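Local coordinates for type II restriction enzyme ngomi (Neisseria gonorrhoeae, PDB 1FIU), which recognises the double-stranded DNA sequence 5'-GCCGGC-3' as a homotetramer and cleaves it after the first G in a magnesium-dependent reaction, at a contact of chain A with DNA. Numbering follows the deposited sequence.

A contact of chain A with DNA. Residues 31, 59, 65, 189, 194. With nucleotides of chain B.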
loop_
_atom_site.group_PDB
_atom_site.type_symbol
_atom_site.label_atom_id
_atom_site.label_comp_id
_atom_site.label_asym_id
_atom_site.label_seq_id
_atom_site.Cartn_x
_atom_site.Cartn_y
_atom_site.Cartn_z
ATOM N N SER A 31 30.937 20.769 6.185
ATOM C CA SER A 31 29.988 20.213 7.140
ATOM C C SER A 31 28.824 19.349 6.678
ATOM O O SER A 31 28.139 18.764 7.520
ATOM C CB SER A 31 29.456 21.320 8.045
ATOM O OG SER A 31 28.778 22.268 7.266
ATOM N N ARG A 59 32.600 21.252 12.872
ATOM C CA ARG A 59 31.307 20.733 12.437
ATOM C C ARG A 59 30.347 20.815 13.633
ATOM O O ARG A 59 30.680 20.412 14.745
ATOM C CB ARG A 59 31.474 19.271 11.997
ATOM C CG ARG A 59 30.338 18.701 11.191
ATOM C CD ARG A 59 30.575 17.204 10.985
ATOM N NE ARG A 59 29.686 16.660 9.976
ATOM C CZ ARG A 59 30.048 16.356 8.736
ATOM N NH1 ARG A 59 31.306 16.533 8.328
ATOM N NH2 ARG A 59 29.139 15.885 7.894
ATOM N N SER A 65 22.599 21.010 13.579
ATOM C CA SER A 65 22.414 21.256 12.158
ATOM C C SER A 65 21.037 20.761 11.686
ATOM O O SER A 65 20.417 21.403 10.816
ATOM C CB SER A 65 23.524 20.582 11.331
ATOM O OG SER A 65 23.647 19.199 11.675
ATOM N N THR A 189 21.776 15.788 6.016
ATOM C CA THR A 189 22.562 14.795 5.263
ATOM C C THR A 189 21.744 13.510 5.268
ATOM O O THR A 189 20.781 13.372 6.029
ATOM C CB THR A 189 23.923 14.476 5.910
ATOM O OG1 THR A 189 23.716 13.906 7.200
ATOM C CG2 THR A 189 24.773 15.753 6.020
ATOM N N ARG A 194 18.575 5.397 7.543
ATOM C CA ARG A 194 17.743 6.352 8.268
ATOM C C ARG A 194 16.871 7.239 7.364
ATOM O O ARG A 194 15.917 7.842 7.839
ATOM C CB ARG A 194 18.620 7.229 9.189
ATOM C CG ARG A 194 19.777 8.005 8.530
ATOM C CD ARG A 194 20.529 8.841 9.648
ATOM N NE ARG A 194 21.786 9.461 9.208
ATOM C CZ ARG A 194 21.882 10.564 8.471
ATOM N NH1 ARG A 194 20.785 11.213 8.073
ATOM N NH2 ARG A 194 23.086 11.011 8.097
ATOM P P DC B 2 18.786 15.452 10.113
ATOM O OP1 DC B 2 18.803 16.664 9.282
ATOM O OP2 DC B 2 18.174 14.197 9.590
ATOM O "O5'" DC B 2 20.284 15.076 10.497
ATOM C "C5'" DC B 2 21.114 16.058 11.092
ATOM C "C4'" DC B 2 22.477 15.485 11.410
ATOM O "O4'" DC B 2 22.371 14.442 12.399
ATOM C "C3'" DC B 2 23.264 14.909 10.226
ATOM O "O3'" DC B 2 24.545 15.592 10.243
ATOM C "C2'" DC B 2 23.234 13.402 10.468
ATOM C "C1'" DC B 2 23.057 13.267 11.972
ATOM N N1 DC B 2 22.252 12.108 12.389
ATOM C C2 DC B 2 22.849 11.089 13.161
ATOM O O2 DC B 2 24.050 11.241 13.546
ATOM N N3 DC B 2 22.120 9.979 13.481
ATOM C C4 DC B 2 20.829 9.879 13.081
ATOM N N4 DC B 2 20.142 8.752 13.400
ATOM C C5 DC B 2 20.191 10.918 12.349
ATOM C C6 DC B 2 20.930 12.009 12.016
ATOM P P DG B 3 25.934 14.865 9.842
ATOM O OP1 DG B 3 26.890 15.989 9.896
ATOM O OP2 DG B 3 25.853 14.034 8.599
ATOM O "O5'" DG B 3 26.222 13.854 11.028
ATOM C "C5'" DG B 3 26.759 14.284 12.273
ATOM C "C4'" DG B 3 27.969 13.446 12.622
ATOM O "O4'" DG B 3 27.574 12.082 12.880
ATOM C "C3'" DG B 3 29.024 13.370 11.523
ATOM O "O3'" DG B 3 30.313 13.401 12.141
ATOM C "C2'" DG B 3 28.701 12.076 10.793
ATOM C "C1'" DG B 3 28.034 11.208 11.853
ATOM N N9 DG B 3 26.872 10.480 11.343
ATOM C C8 DG B 3 26.029 10.868 10.327
ATOM N N7 DG B 3 25.080 9.998 10.082
ATOM C C5 DG B 3 25.301 8.983 11.003
ATOM C C6 DG B 3 24.590 7.774 11.234
ATOM O O6 DG B 3 23.569 7.367 10.676
ATOM N N1 DG B 3 25.175 7.017 12.247
ATOM C C2 DG B 3 26.293 7.401 12.978
ATOM N N2 DG B 3 26.717 6.547 13.926
ATOM N N3 DG B 3 26.941 8.533 12.788
ATOM C C4 DG B 3 26.408 9.264 11.786
HETATM O O HOH W 1 26.232 18.593 11.632
HETATM O O HOH W 2 18.162 11.508 8.954
#
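Arg194 reads the Hoogsteen edge of DG3 in the major groove, the sequence-specific half of this type II restriction endonuclease contact. The arginine lies side-on to the paired guanine: Arg194 NE donates to the carbonyl O6 of DG3 at 3.1 Å, within the guanidinium plane, while Arg194 NH2 reaches N7 of DG3 at 3.0 Å from a more tilted approach. Arginine suits a guanine here because two neighbouring N-H donors match two neighbouring acceptors. The packing is tight on the 5' side, where Arg194 CD touches C5 of DC2 at 3.4 Å and NE sits over that cytosine ring in a cation-pi contact. An extended chain from CG to NE carries the charged group to the base edge.

Thr189 holds the end of this guanidinium and so restrains its rotation. Its backbone O accepts from NH1 of Arg194, the donor standing above the carbonyl plane, and its hydroxyl OG1 accepts from NH2. Thr189 OG1 also donates to the phosphate oxygen OP2 of DG3 at 2.6 Å, so a small hydroxyl side chain couples base reading to backbone binding. A chi1 of 62° points OG1 at OP2, with the methyl CG2 beside the same oxygen.

The other phosphate oxygen, OP1 of DG3, lies in the guanidinium plane of Arg59 and accepts from both NE, at 2.9 Å, and NH2, at 3.0 Å. Arg59 NE and OP1 also form a salt bridge; positive charge and side-by-side N-H donors suit arginine to a phosphate. Ser31 contributes its backbone O, over one guanidinium face near the rim.

The looser side is bridged by water: Ser65, its short hydroxyl stopping shy of the phosphate, reaches OP1 through one molecule, and Arg194 NH1 meets OP2 of DC2 through another.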